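Local coordinates for protein carboxylase (Deinococcus radiodurans, PDB 5H80) that probably catalyses the ATP-dependent carboxylation of biotin, as the biotin carboxylase domain of a single-chain bacterial carboxylase with an ATP-grasp fold, at residues 176-186 against 198-206; 152-160 against 304-315. All blocks are in the same frame, centred on the assembly; numbering follows the deposited sequence.

Contact 1 of 2, residues 176-186 against 198-206; sequences MQAQGGAPVML and RVVRQAGDL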
ATOM      1  N   MET A 176      -1.550  -8.944  48.661  1.00 46.26           N
ATOM      2  CA  MET A 176      -2.483  -9.998  48.192  1.00 50.43           C
ATOM      3  C   MET A 176      -3.755 -10.121  49.041  1.00 50.44           C
ATOM      4  O   MET A 176      -4.903 -10.219  48.500  1.00 44.87           O
ATOM      5  CB  MET A 176      -1.739 -11.308  48.064  1.00 51.04           C
ATOM      6  CG  MET A 176      -2.596 -12.499  47.757  1.00 53.45           C
ATOM      7  SD  MET A 176      -1.687 -13.865  47.073  1.00 58.93           S
ATOM      8  CE  MET A 176      -2.961 -14.694  46.108  1.00 61.32           C
ATOM      9  N   GLN A 177      -3.582 -10.047  50.361  1.00 52.51           N
ATOM     10  CA  GLN A 177      -4.706  -9.907  51.246  1.00 54.60           C
ATOM     11  C   GLN A 177      -5.426  -8.592  50.950  1.00 48.94           C
ATOM     12  O   GLN A 177      -6.639  -8.559  50.966  1.00 54.42           O
ATOM     13  CB  GLN A 177      -4.316 -10.048  52.734  1.00 54.61           C
ATOM     14  CG  GLN A 177      -5.525 -10.282  53.625  1.00 56.43           C
ATOM     15  CD  GLN A 177      -5.196 -10.426  55.108  1.00 64.37           C
ATOM     16  OE1 GLN A 177      -4.542 -11.399  55.544  1.00 66.50           O
ATOM     17  NE2 GLN A 177      -5.674  -9.472  55.904  1.00 58.45           N
ATOM     18  N   ALA A 178      -4.710  -7.503  50.651  1.00 56.71           N
ATOM     19  CA  ALA A 178      -5.402  -6.247  50.307  1.00 46.70           C
ATOM     20  C   ALA A 178      -6.121  -6.289  48.930  1.00 43.68           C
ATOM     21  O   ALA A 178      -7.021  -5.499  48.697  1.00 45.84           O
ATOM     22  CB  ALA A 178      -4.465  -5.052  50.372  1.00 50.24           C
ATOM     23  N   GLN A 179      -5.737  -7.208  48.050  1.00 42.34           N
ATOM     24  CA  GLN A 179      -6.547  -7.443  46.804  1.00 46.47           C
ATOM     25  C   GLN A 179      -7.849  -8.294  46.996  1.00 43.65           C
ATOM     26  O   GLN A 179      -8.566  -8.572  46.052  1.00 42.68           O
ATOM     27  CB  GLN A 179      -5.649  -7.994  45.697  1.00 48.24           C
ATOM     28  CG  GLN A 179      -4.450  -7.102  45.400  1.00 49.37           C
ATOM     29  CD  GLN A 179      -4.842  -5.645  45.220  1.00 54.79           C
ATOM     30  OE1 GLN A 179      -5.300  -5.237  44.144  1.00 48.82           O
ATOM     31  NE2 GLN A 179      -4.674  -4.849  46.272  1.00 64.15           N
ATOM     32  N   GLY A 180      -8.189  -8.693  48.213  1.00 46.44           N
ATOM     33  CA  GLY A 180      -9.547  -9.189  48.464  1.00 40.01           C
ATOM     34  C   GLY A 180      -9.970 -10.488  47.824  1.00 37.68           C
ATOM     35  O   GLY A 180     -11.172 -10.739  47.666  1.00 38.28           O
ATOM     36  N   GLY A 181      -9.030 -11.357  47.491  1.00 37.88           N
ATOM     37  CA  GLY A 181      -9.338 -12.569  46.792  1.00 38.96           C
ATOM     38  C   GLY A 181      -8.998 -12.482  45.306  1.00 37.30           C
ATOM     39  O   GLY A 181      -8.945 -13.493  44.617  1.00 43.48           O
ATOM     40  N   ALA A 182      -8.758 -11.271  44.815  1.00 34.18           N
ATOM     41  CA  ALA A 182      -8.342 -11.113  43.426  1.00 33.89           C
ATOM     42  C   ALA A 182      -6.925 -11.650  43.223  1.00 36.44           C
ATOM     43  O   ALA A 182      -6.148 -11.490  44.114  1.00 34.49           O
ATOM     44  CB  ALA A 182      -8.410  -9.651  43.053  1.00 29.52           C
ATOM     45  N   PRO A 183      -6.600 -12.239  42.062  1.00 37.40           N
ATOM     46  CA  PRO A 183      -5.252 -12.770  41.765  1.00 35.79           C
ATOM     47  C   PRO A 183      -4.195 -11.695  41.558  1.00 38.70           C
ATOM     48  O   PRO A 183      -4.466 -10.483  41.300  1.00 37.48           O
ATOM     49  CB  PRO A 183      -5.436 -13.579  40.462  1.00 36.05           C
ATOM     50  CG  PRO A 183      -6.776 -13.092  39.871  1.00 42.20           C
ATOM     51  CD  PRO A 183      -7.580 -12.566  40.985  1.00 37.08           C
ATOM     52  N   VAL A 184      -2.958 -12.160  41.635  1.00 37.60           N
ATOM     53  CA  VAL A 184      -1.805 -11.335  41.654  1.00 46.99           C
ATOM     54  C   VAL A 184      -0.720 -12.027  40.789  1.00 39.03           C
ATOM     55  O   VAL A 184      -0.743 -13.255  40.491  1.00 38.65           O
ATOM     56  CB  VAL A 184      -1.484 -11.071  43.156  1.00 47.80           C
ATOM     57  CG1 VAL A 184      -0.747 -12.261  43.746  1.00 52.27           C
ATOM     58  CG2 VAL A 184      -0.692  -9.819  43.337  1.00 53.80           C
ATOM     59  N   MET A 185       0.159 -11.219  40.198  1.00 41.20           N
ATOM     60  CA  MET A 185       1.218 -11.767  39.366  1.00 46.36           C
ATOM     61  C   MET A 185       2.497 -11.507  40.154  1.00 48.61           C
ATOM     62  O   MET A 185       2.628 -10.440  40.778  1.00 40.60           O
ATOM     63  CB  MET A 185       1.253 -11.036  38.009  1.00 47.92           C
ATOM     64  CG  MET A 185       2.461 -11.371  37.150  1.00 60.37           C
ATOM     65  SD  MET A 185       2.029 -12.472  35.803  1.00 81.62           S
ATOM     66  CE  MET A 185       1.860 -11.262  34.478  1.00 79.39           C
ATOM     67  N   LEU A 186       3.383 -12.498  40.181  1.00 46.87           N
ATOM     68  CA  LEU A 186       4.806 -12.250  40.523  1.00 49.35           C
ATOM     69  C   LEU A 186       5.621 -12.000  39.277  1.00 39.58           C
ATOM     70  O   LEU A 186       6.467 -11.128  39.362  1.00 40.19           O
ATOM     71  CB  LEU A 186       5.449 -13.411  41.242  1.00 49.36           C
ATOM     72  CG  LEU A 186       4.657 -13.933  42.418  1.00 45.70           C
ATOM     73  CD1 LEU A 186       5.449 -15.102  42.952  1.00 44.21           C
ATOM     74  CD2 LEU A 186       4.409 -12.847  43.455  1.00 44.84           C
ATOM     75  N   ARG A 198       5.085 -15.524  38.519  1.00 69.50           N
ATOM     76  CA  ARG A 198       3.963 -16.438  38.315  1.00 70.07           C
ATOM     77  C   ARG A 198       2.642 -15.877  38.882  1.00 51.97           C
ATOM     78  O   ARG A 198       2.651 -14.942  39.691  1.00 55.61           O
ATOM     79  CB  ARG A 198       4.278 -17.810  38.918  1.00 74.83           C
ATOM     80  CG  ARG A 198       5.102 -18.674  37.972  1.00 89.24           C
ATOM     81  CD  ARG A 198       5.749 -19.886  38.642  1.00 98.15           C
ATOM     82  NE  ARG A 198       6.949 -20.326  37.907  1.00102.77           N
ATOM     83  CZ  ARG A 198       6.965 -21.016  36.755  1.00 99.82           C
ATOM     84  NH1 ARG A 198       5.837 -21.398  36.148  1.00 95.02           N
ATOM     85  NH2 ARG A 198       8.138 -21.334  36.196  1.00 92.75           N
ATOM     86  N   VAL A 199       1.534 -16.467  38.429  1.00 61.21           N
ATOM     87  CA  VAL A 199       0.150 -16.131  38.841  1.00 53.04           C
ATOM     88  C   VAL A 199      -0.183 -16.862  40.158  1.00 55.52           C
ATOM     89  O   VAL A 199      -0.137 -18.096  40.196  1.00 55.23           O
ATOM     90  CB  VAL A 199      -0.868 -16.581  37.748  1.00 57.32           C
ATOM     91  CG1 VAL A 199      -2.321 -16.263  38.147  1.00 51.45           C
ATOM     92  CG2 VAL A 199      -0.541 -15.906  36.418  1.00 63.13           C
ATOM     93  N   VAL A 200      -0.488 -16.107  41.213  1.00 45.66           N
ATOM     94  CA  VAL A 200      -0.894 -16.628  42.517  1.00 47.83           C
ATOM     95  C   VAL A 200      -2.377 -16.282  42.671  1.00 40.25           C
ATOM     96  O   VAL A 200      -2.743 -15.085  42.632  1.00 42.35           O
ATOM     97  CB  VAL A 200      -0.127 -15.983  43.706  1.00 48.07           C
ATOM     98  CG1 VAL A 200      -0.304 -16.831  44.970  1.00 46.41           C
ATOM     99  CG2 VAL A 200       1.361 -15.865  43.387  1.00 52.32           C
ATOM    100  N   ARG A 201      -3.193 -17.321  42.792  1.00 47.68           N
ATOM    101  CA  ARG A 201      -4.642 -17.159  42.930  1.00 46.88           C
ATOM    102  C   ARG A 201      -5.173 -17.262  44.367  1.00 44.52           C
ATOM    103  O   ARG A 201      -6.175 -16.660  44.655  1.00 43.14           O
ATOM    104  CB  ARG A 201      -5.360 -18.087  41.964  1.00 46.04           C
ATOM    105  CG  ARG A 201      -4.934 -17.833  40.528  1.00 47.85           C
ATOM    106  CD  ARG A 201      -5.780 -18.512  39.463  1.00 54.48           C
ATOM    107  NE  ARG A 201      -6.560 -17.490  38.780  1.00 65.16           N
ATOM    108  CZ  ARG A 201      -6.351 -16.997  37.553  1.00 61.19           C
ATOM    109  NH1 ARG A 201      -5.405 -17.456  36.723  1.00 59.74           N
ATOM    110  NH2 ARG A 201      -7.153 -16.030  37.134  1.00 66.20           N
ATOM    111  N   GLN A 202      -4.474 -17.958  45.268  1.00 41.71           N
ATOM    112  CA  GLN A 202      -4.917 -18.229  46.650  1.00 47.28           C
ATOM    113  C   GLN A 202      -3.882 -17.806  47.665  1.00 42.06           C
ATOM    114  O   GLN A 202      -2.705 -18.090  47.447  1.00 53.58           O
ATOM    115  CB  GLN A 202      -5.003 -19.720  46.824  1.00 51.72           C
ATOM    116  CG  GLN A 202      -6.017 -20.401  45.957  1.00 56.48           C
ATOM    117  CD  GLN A 202      -6.715 -21.484  46.718  1.00 54.53           C
ATOM    118  OE1 GLN A 202      -6.940 -21.354  47.927  1.00 61.37           O
ATOM    119  NE2 GLN A 202      -7.083 -22.544  46.027  1.00 58.57           N
ATOM    120  N   ALA A 203      -4.281 -17.211  48.782  1.00 46.31           N
ATOM    121  CA  ALA A 203      -3.287 -16.785  49.817  1.00 51.04           C
ATOM    122  C   ALA A 203      -2.423 -17.980  50.317  1.00 50.04           C
ATOM    123  O   ALA A 203      -1.245 -17.817  50.634  1.00 56.51           O
ATOM    124  CB  ALA A 203      -3.972 -16.072  50.984  1.00 55.24           C
ATOM    125  N   GLY A 204      -2.997 -19.184  50.309  1.00 55.80           N
ATOM    126  CA  GLY A 204      -2.266 -20.431  50.615  1.00 57.04           C
ATOM    127  C   GLY A 204      -1.148 -20.795  49.641  1.00 60.28           C
ATOM    128  O   GLY A 204      -0.078 -21.238  50.066  1.00 52.83           O
ATOM    129  N   ASP A 205      -1.387 -20.593  48.342  1.00 62.84           N
ATOM    130  CA  ASP A 205      -0.439 -20.989  47.277  1.00 57.59           C
ATOM    131  C   ASP A 205       0.793 -20.050  47.177  1.00 57.56           C
ATOM    132  O   ASP A 205       1.688 -20.282  46.352  1.00 55.13           O
ATOM    133  CB  ASP A 205      -1.165 -21.017  45.907  1.00 58.29           C
ATOM    134  CG  ASP A 205      -2.144 -22.198  45.740  1.00 65.48           C
ATOM    135  OD1 ASP A 205      -2.296 -23.002  46.671  1.00 67.12           O
ATOM    136  OD2 ASP A 205      -2.777 -22.317  44.652  1.00 70.43           O
ATOM    137  N   LEU A 206       0.861 -18.993  47.989  1.00 57.78           N
ATOM    138  CA  LEU A 206       1.846 -17.938  47.736  1.00 56.12           C
ATOM    139  C   LEU A 206       3.317 -18.372  47.952  1.00 67.44           C
ATOM    140  O   LEU A 206       4.135 -18.290  47.012  1.00 74.26           O
ATOM    141  CB  LEU A 206       1.500 -16.674  48.533  1.00 49.45           C
ATOM    142  CG  LEU A 206       2.491 -15.529  48.313  1.00 43.12           C
ATOM    143  CD1 LEU A 206       2.776 -15.166  46.822  1.00 38.25           C
ATOM    144  CD2 LEU A 206       2.173 -14.285  49.101  1.00 39.34           C
TER
HETATM  145  O   HOH W   1      -7.466 -15.152  42.853  1.00 39.38           O

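Contact 2 of 2, residues 152-160 against 304-315; sequences AQRLGVPVI and FLVTPGGDFYFI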
ATOM      1  N   ALA A 152       4.065   8.772  36.327  1.00 30.94           N
ATOM      2  CA  ALA A 152       2.643   8.583  36.030  1.00 28.70           C
ATOM      3  C   ALA A 152       1.789   9.113  37.219  1.00 38.42           C
ATOM      4  O   ALA A 152       0.917   9.959  37.067  1.00 33.96           O
ATOM      5  CB  ALA A 152       2.353   7.154  35.737  1.00 29.72           C
ATOM      6  N   GLN A 153       2.138   8.653  38.420  1.00 36.20           N
ATOM      7  CA  GLN A 153       1.432   9.020  39.637  1.00 41.14           C
ATOM      8  C   GLN A 153       1.393  10.513  39.883  1.00 35.56           C
ATOM      9  O   GLN A 153       0.346  11.004  40.228  1.00 38.93           O
ATOM     10  CB  GLN A 153       2.046   8.349  40.829  1.00 39.38           C
ATOM     11  CG  GLN A 153       1.774   6.863  40.870  1.00 40.33           C
ATOM     12  CD  GLN A 153       2.502   6.214  41.977  1.00 45.12           C
ATOM     13  OE1 GLN A 153       3.600   6.618  42.309  1.00 42.99           O
ATOM     14  NE2 GLN A 153       1.917   5.199  42.537  1.00 37.63           N
ATOM     15  N   ARG A 154       2.502  11.238  39.673  1.00 34.75           N
ATOM     16  CA  ARG A 154       2.555  12.697  39.831  1.00 38.94           C
ATOM     17  C   ARG A 154       1.718  13.494  38.817  1.00 38.03           C
ATOM     18  O   ARG A 154       1.169  14.534  39.109  1.00 38.52           O
ATOM     19  CB  ARG A 154       4.048  13.144  39.838  1.00 43.75           C
ATOM     20  CG  ARG A 154       4.800  12.607  41.066  1.00 49.63           C
ATOM     21  CD  ARG A 154       6.223  13.143  41.265  1.00 58.36           C
ATOM     22  NE  ARG A 154       7.244  12.148  40.884  1.00 68.72           N
ATOM     23  CZ  ARG A 154       7.846  12.060  39.693  1.00 59.57           C
ATOM     24  NH1 ARG A 154       7.599  12.917  38.717  1.00 61.10           N
ATOM     25  NH2 ARG A 154       8.719  11.104  39.487  1.00 59.43           N
ATOM     26  N   LEU A 155       1.549  12.938  37.637  1.00 34.93           N
ATOM     27  CA  LEU A 155       0.631  13.470  36.623  1.00 35.60           C
ATOM     28  C   LEU A 155      -0.821  13.041  36.692  1.00 37.93           C
ATOM     29  O   LEU A 155      -1.624  13.435  35.816  1.00 40.66           O
ATOM     30  CB  LEU A 155       1.219  13.114  35.190  1.00 32.09           C
ATOM     31  CG  LEU A 155       2.148  14.042  34.396  1.00 40.90           C
ATOM     32  CD1 LEU A 155       2.704  15.198  35.147  1.00 36.74           C
ATOM     33  CD2 LEU A 155       3.237  13.236  33.659  1.00 37.03           C
ATOM     34  N   GLY A 156      -1.218  12.240  37.673  1.00 36.54           N
ATOM     35  CA  GLY A 156      -2.612  11.776  37.723  1.00 33.55           C
ATOM     36  C   GLY A 156      -2.997  10.594  36.820  1.00 31.70           C
ATOM     37  O   GLY A 156      -4.183  10.205  36.742  1.00 34.32           O
ATOM     38  N   VAL A 157      -1.983   9.949  36.183  1.00 32.18           N
ATOM     39  CA  VAL A 157      -2.182   8.869  35.251  1.00 34.06           C
ATOM     40  C   VAL A 157      -2.224   7.577  36.074  1.00 31.02           C
ATOM     41  O   VAL A 157      -1.229   7.240  36.797  1.00 32.27           O
ATOM     42  CB  VAL A 157      -1.071   8.788  34.144  1.00 31.62           C
ATOM     43  CG1 VAL A 157      -1.278   7.556  33.308  1.00 35.14           C
ATOM     44  CG2 VAL A 157      -1.002  10.048  33.282  1.00 33.77           C
ATOM     45  N   PRO A 158      -3.342   6.790  35.985  1.00 29.97           N
ATOM     46  CA  PRO A 158      -3.446   5.577  36.774  1.00 31.79           C
ATOM     47  C   PRO A 158      -2.482   4.532  36.397  1.00 31.64           C
ATOM     48  O   PRO A 158      -2.161   4.411  35.188  1.00 32.32           O
ATOM     49  CB  PRO A 158      -4.858   5.058  36.535  1.00 32.13           C
ATOM     50  CG  PRO A 158      -5.557   6.111  35.828  1.00 37.30           C
ATOM     51  CD  PRO A 158      -4.540   6.929  35.125  1.00 36.30           C
ATOM     52  N   VAL A 159      -1.943   3.893  37.445  1.00 31.09           N
ATOM     53  CA  VAL A 159      -1.131   2.699  37.336  1.00 33.29           C
ATOM     54  C   VAL A 159      -1.698   1.502  38.122  1.00 30.48           C
ATOM     55  O   VAL A 159      -2.469   1.675  39.078  1.00 30.30           O
ATOM     56  CB  VAL A 159       0.350   2.974  37.749  1.00 31.71           C
ATOM     57  CG1 VAL A 159       0.952   4.175  37.034  1.00 33.05           C
ATOM     58  CG2 VAL A 159       0.423   3.250  39.252  1.00 37.94           C
ATOM     59  N   ILE A 160      -1.250   0.336  37.756  1.00 29.83           N
ATOM     60  CA  ILE A 160      -1.706  -0.895  38.295  1.00 34.51           C
ATOM     61  C   ILE A 160      -1.327  -0.941  39.785  1.00 45.75           C
ATOM     62  O   ILE A 160      -0.212  -0.524  40.143  1.00 50.35           O
ATOM     63  CB  ILE A 160      -1.168  -2.122  37.594  1.00 35.71           C
ATOM     64  CG1 ILE A 160      -1.714  -2.188  36.148  1.00 32.14           C
ATOM     65  CG2 ILE A 160      -1.641  -3.376  38.315  1.00 33.83           C
ATOM     66  CD1 ILE A 160      -1.264  -3.385  35.345  1.00 34.55           C
ATOM     67  N   PHE A 304      -1.263   0.889  27.548  1.00 23.26           N
ATOM     68  CA  PHE A 304      -2.261   0.818  28.620  1.00 23.44           C
ATOM     69  C   PHE A 304      -3.044  -0.495  28.547  1.00 26.24           C
ATOM     70  O   PHE A 304      -3.214  -1.089  27.482  1.00 23.87           O
ATOM     71  CB  PHE A 304      -3.273   1.970  28.488  1.00 21.58           C
ATOM     72  CG  PHE A 304      -2.692   3.303  28.498  1.00 21.13           C
ATOM     73  CD1 PHE A 304      -2.587   4.082  29.680  1.00 22.64           C
ATOM     74  CD2 PHE A 304      -2.233   3.916  27.294  1.00 22.84           C
ATOM     75  CE1 PHE A 304      -2.119   5.312  29.707  1.00 21.40           C
ATOM     76  CE2 PHE A 304      -1.698   5.250  27.312  1.00 24.03           C
ATOM     77  CZ  PHE A 304      -1.593   5.949  28.543  1.00 25.33           C
ATOM     78  N   LEU A 305      -3.528  -0.930  29.715  1.00 23.53           N
ATOM     79  CA  LEU A 305      -4.594  -1.900  29.828  1.00 27.02           C
ATOM     80  C   LEU A 305      -5.886  -1.133  30.138  1.00 23.97           C
ATOM     81  O   LEU A 305      -5.926  -0.198  30.977  1.00 23.66           O
ATOM     82  CB  LEU A 305      -4.345  -2.951  30.936  1.00 25.19           C
ATOM     83  CG  LEU A 305      -3.088  -3.832  30.743  1.00 27.26           C
ATOM     84  CD1 LEU A 305      -2.984  -4.770  31.941  1.00 30.90           C
ATOM     85  CD2 LEU A 305      -3.167  -4.511  29.409  1.00 24.86           C
ATOM     86  N   VAL A 306      -6.948  -1.501  29.402  1.00 20.97           N
ATOM     87  CA  VAL A 306      -8.181  -0.836  29.463  1.00 22.70           C
ATOM     88  C   VAL A 306      -9.355  -1.831  29.696  1.00 22.07           C
ATOM     89  O   VAL A 306      -9.485  -2.877  29.000  1.00 24.59           O
ATOM     90  CB  VAL A 306      -8.411  -0.036  28.086  1.00 23.62           C
ATOM     91  CG1 VAL A 306      -9.740   0.736  28.105  1.00 27.33           C
ATOM     92  CG2 VAL A 306      -7.255   0.899  27.740  1.00 25.37           C
ATOM     93  N   THR A 307     -10.178  -1.556  30.757  1.00 24.01           N
ATOM     94  CA  THR A 307     -11.177  -2.449  31.242  1.00 23.97           C
ATOM     95  C   THR A 307     -12.413  -2.176  30.279  1.00 19.90           C
ATOM     96  O   THR A 307     -12.433  -1.117  29.663  1.00 21.73           O
ATOM     97  CB  THR A 307     -11.665  -2.099  32.668  1.00 25.50           C
ATOM     98  OG1 THR A 307     -12.371  -0.860  32.727  1.00 29.55           O
ATOM     99  CG2 THR A 307     -10.477  -2.157  33.616  1.00 28.07           C
ATOM    100  N   PRO A 308     -13.413  -3.070  30.334  1.00 24.19           N
ATOM    101  CA  PRO A 308     -14.549  -2.959  29.405  1.00 24.39           C
ATOM    102  C   PRO A 308     -15.277  -1.656  29.518  1.00 23.39           C
ATOM    103  O   PRO A 308     -15.714  -1.127  28.497  1.00 29.53           O
ATOM    104  CB  PRO A 308     -15.379  -4.233  29.765  1.00 24.42           C
ATOM    105  CG  PRO A 308     -14.313  -5.166  30.179  1.00 26.25           C
ATOM    106  CD  PRO A 308     -13.434  -4.343  31.017  1.00 25.03           C
ATOM    107  N   GLY A 309     -15.322  -1.042  30.717  1.00 25.22           N
ATOM    108  CA  GLY A 309     -15.996   0.198  30.998  1.00 24.88           C
ATOM    109  C   GLY A 309     -15.122   1.442  30.802  1.00 25.29           C
ATOM    110  O   GLY A 309     -15.568   2.555  31.008  1.00 25.69           O
ATOM    111  N   GLY A 310     -13.859   1.223  30.437  1.00 25.46           N
ATOM    112  CA  GLY A 310     -12.975   2.293  30.014  1.00 27.68           C
ATOM    113  C   GLY A 310     -12.084   2.862  31.144  1.00 24.67           C
ATOM    114  O   GLY A 310     -11.401   3.851  30.944  1.00 29.55           O
ATOM    115  N   ASP A 311     -12.011   2.220  32.286  1.00 24.49           N
ATOM    116  CA  ASP A 311     -10.861   2.424  33.144  1.00 25.78           C
ATOM    117  C   ASP A 311      -9.572   2.052  32.424  1.00 20.94           C
ATOM    118  O   ASP A 311      -9.478   1.016  31.729  1.00 25.61           O
ATOM    119  CB  ASP A 311     -10.979   1.571  34.459  1.00 24.63           C
ATOM    120  CG  ASP A 311     -12.020   2.142  35.448  1.00 25.58           C
ATOM    121  OD1 ASP A 311     -12.397   3.347  35.432  1.00 24.45           O
ATOM    122  OD2 ASP A 311     -12.516   1.315  36.241  1.00 26.23           O
ATOM    123  N   PHE A 312      -8.536   2.810  32.697  1.00 22.19           N
ATOM    124  CA  PHE A 312      -7.184   2.461  32.065  1.00 22.38           C
ATOM    125  C   PHE A 312      -6.026   2.512  33.093  1.00 26.23           C
ATOM    126  O   PHE A 312      -6.124   3.259  34.123  1.00 31.18           O
ATOM    127  CB  PHE A 312      -6.917   3.250  30.748  1.00 24.65           C
ATOM    128  CG  PHE A 312      -6.881   4.707  30.893  1.00 24.19           C
ATOM    129  CD1 PHE A 312      -5.725   5.400  31.289  1.00 26.52           C
ATOM    130  CD2 PHE A 312      -8.056   5.484  30.820  1.00 26.61           C
ATOM    131  CE1 PHE A 312      -5.702   6.783  31.440  1.00 30.41           C
ATOM    132  CE2 PHE A 312      -8.030   6.846  30.979  1.00 34.94           C
ATOM    133  CZ  PHE A 312      -6.846   7.536  31.307  1.00 34.52           C
ATOM    134  N   TYR A 313      -4.973   1.786  32.788  1.00 27.12           N
ATOM    135  CA  TYR A 313      -3.749   1.682  33.646  1.00 25.08           C
ATOM    136  C   TYR A 313      -2.559   1.791  32.691  1.00 25.63           C
ATOM    137  O   TYR A 313      -2.502   0.941  31.763  1.00 23.47           O
ATOM    138  CB  TYR A 313      -3.720   0.357  34.316  1.00 27.88           C
ATOM    139  CG  TYR A 313      -4.904   0.165  35.201  1.00 29.85           C
ATOM    140  CD1 TYR A 313      -4.918   0.739  36.440  1.00 29.57           C
ATOM    141  CD2 TYR A 313      -6.028  -0.520  34.769  1.00 30.42           C
ATOM    142  CE1 TYR A 313      -6.012   0.579  37.315  1.00 35.10           C
ATOM    143  CE2 TYR A 313      -7.174  -0.631  35.601  1.00 37.84           C
ATOM    144  CZ  TYR A 313      -7.134  -0.047  36.865  1.00 35.06           C
ATOM    145  OH  TYR A 313      -8.182  -0.103  37.748  1.00 44.92           O
ATOM    146  N   PHE A 314      -1.716   2.774  32.954  1.00 23.21           N
ATOM    147  CA  PHE A 314      -0.380   2.887  32.287  1.00 24.42           C
ATOM    148  C   PHE A 314       0.498   1.707  32.649  1.00 28.79           C
ATOM    149  O   PHE A 314       0.735   1.441  33.851  1.00 26.58           O
ATOM    150  CB  PHE A 314       0.224   4.240  32.627  1.00 23.16           C
ATOM    151  CG  PHE A 314       1.656   4.367  32.179  1.00 30.61           C
ATOM    152  CD1 PHE A 314       1.960   4.344  30.838  1.00 31.63           C
ATOM    153  CD2 PHE A 314       2.690   4.491  33.102  1.00 30.83           C
ATOM    154  CE1 PHE A 314       3.268   4.435  30.390  1.00 34.26           C
ATOM    155  CE2 PHE A 314       4.001   4.658  32.644  1.00 31.80           C
ATOM    156  CZ  PHE A 314       4.287   4.592  31.293  1.00 31.95           C
ATOM    157  N   ILE A 315       1.007   0.970  31.672  1.00 21.83           N
ATOM    158  CA  ILE A 315       1.841  -0.201  31.864  1.00 25.33           C
ATOM    159  C   ILE A 315       3.254  -0.026  31.361  1.00 32.88           C
ATOM    160  O   ILE A 315       4.099  -0.663  31.939  1.00 32.15           O
ATOM    161  CB  ILE A 315       1.287  -1.564  31.393  1.00 32.69           C
ATOM    162  CG1 ILE A 315       1.037  -1.719  29.875  1.00 33.64           C
ATOM    163  CG2 ILE A 315       0.019  -1.915  32.175  1.00 33.63           C
ATOM    164  CD1 ILE A 315       0.787  -3.163  29.384  1.00 36.08           C
TER
HETATM  165  O   HOH W   2       1.260   0.087  35.859  1.00 34.34           O

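Contact 1 of 2, residues 176-186 against 198-206
Val184 and Val200 form the hydrogen-bonded pair of a short antiparallel ladder in what is probably the lid of the ATP-grasp fold, where strands 184-185 and 199-200 flank the unmodelled, glycine-rich loop 187-197. Val184 N donates to Val200 O at 3.1 Å, and Val200 N returns a bond to Val184 O at 3.0 Å. Closer to the loop, Leu186 N donates to Arg198 O in a rather short bond of 2.6 Å, past the non-hydrogen-bonded pair Met185 and Val199. At the other end the backbones diverge, and one water spans them by donating to both Gly181 O and Arg201 O.

Apolar packing is concentrated on the face bearing Val184 and Val200, whose side chains lie alongside each other and point the same way. The two methyls of Val200 serve different neighbours. Val200 CG1 receives Met176 CE at 3.6 Å, while Val200 CG2 meets Leu186 CG at 3.9 Å. Met176 reaches there from helix 172-178 on an extended chain, its CG turned opposite the backbone N (chi1 173°), so that the methyl also settles close to Val200 O. On the reverse face Met185 SD approaches Val199 CG2 only loosely.

Charge enters at Arg201, which is salt-bridged to Glu233. Pro183 CB lies over one face of its guanidinium, and Pro183 CG stands 4.0 Å from Arg201 NH2.

Contact 2 of 2, residues 152-160 against 304-315
Pro158 O accepts the backbone N-H of Phe314 at 2.8 Å and 162°, and so ties the segment leaving helix 145-154 to the hairpin of strands 299-306 and 312-318, at the edge of the four-stranded antiparallel sheet of the probable ATP-grasp domain. The helix ends in a Schellman motif at Gly156, whose positive phi turns the chain toward strand 312-318. The hairpin itself closes through a type I turn from Thr307 to Gly310. Beyond the direct bond, a water accepts from Ile160 N and donates to Phe314 O, extending the polar link by one step.

Side chains fill in around this link. Val157 CG1 packs on Phe314 CB at 3.7 Å and also comes to the edge of the Phe304 ring. Phe314 carries its ring opposite the backbone N (chi1 171°), back toward the helix, where Phe314 CD2 meets Ala152 CB at 3.8 Å; Val159 CG1 lies at the edge of the same ring. Pro158 lies against the open edge of strand 312-318, with CB 3.3 Å from Phe312 O, and its CD approaches Phe312 CE1 obliquely. Ile160 crosses Tyr313 at about a right angle, Ile160 CG1 against Tyr313 CB at 3.7 Å. The extended end of Ile160 brings Ile160 CD1 to Ile315 CG2 at 3.7 Å and, more distantly, to Leu305 CD1. Ile232 touches the side chains of Ile160, Leu305 and Tyr313, and helix 277-293 packs against Phe304 and Phe312.

With one direct backbone bond, one water bridge and otherwise mostly apolar contacts, with a few C-H groups set against carbonyl oxygens, the junction probably relies chiefly on apolar packing.

The two contacts occupy the same side of the chain's centre, with their own centres 21 Å apart and nearest atoms about 7 Å apart, so they do not touch. Both segments of contact 1 lie in sequence between the two halves of contact 2. The loop 231-233 connects their surroundings: Leu231 and Glu233 meet Pro183 of contact 1, whereas Ile232 packs on Ile160, Leu305 and Tyr313 of contact 2. Contact 2 joins the edge of the four-stranded sheet, whereas contact 1 lies farther out, in the smaller sheet. In ATP-grasp enzymes the nucleotide binds between such a lid and sheet; the unmodelled glycine-rich loop 187-197 beside contact 1 is probably mobile, as expected of a lid loop near the nucleotide.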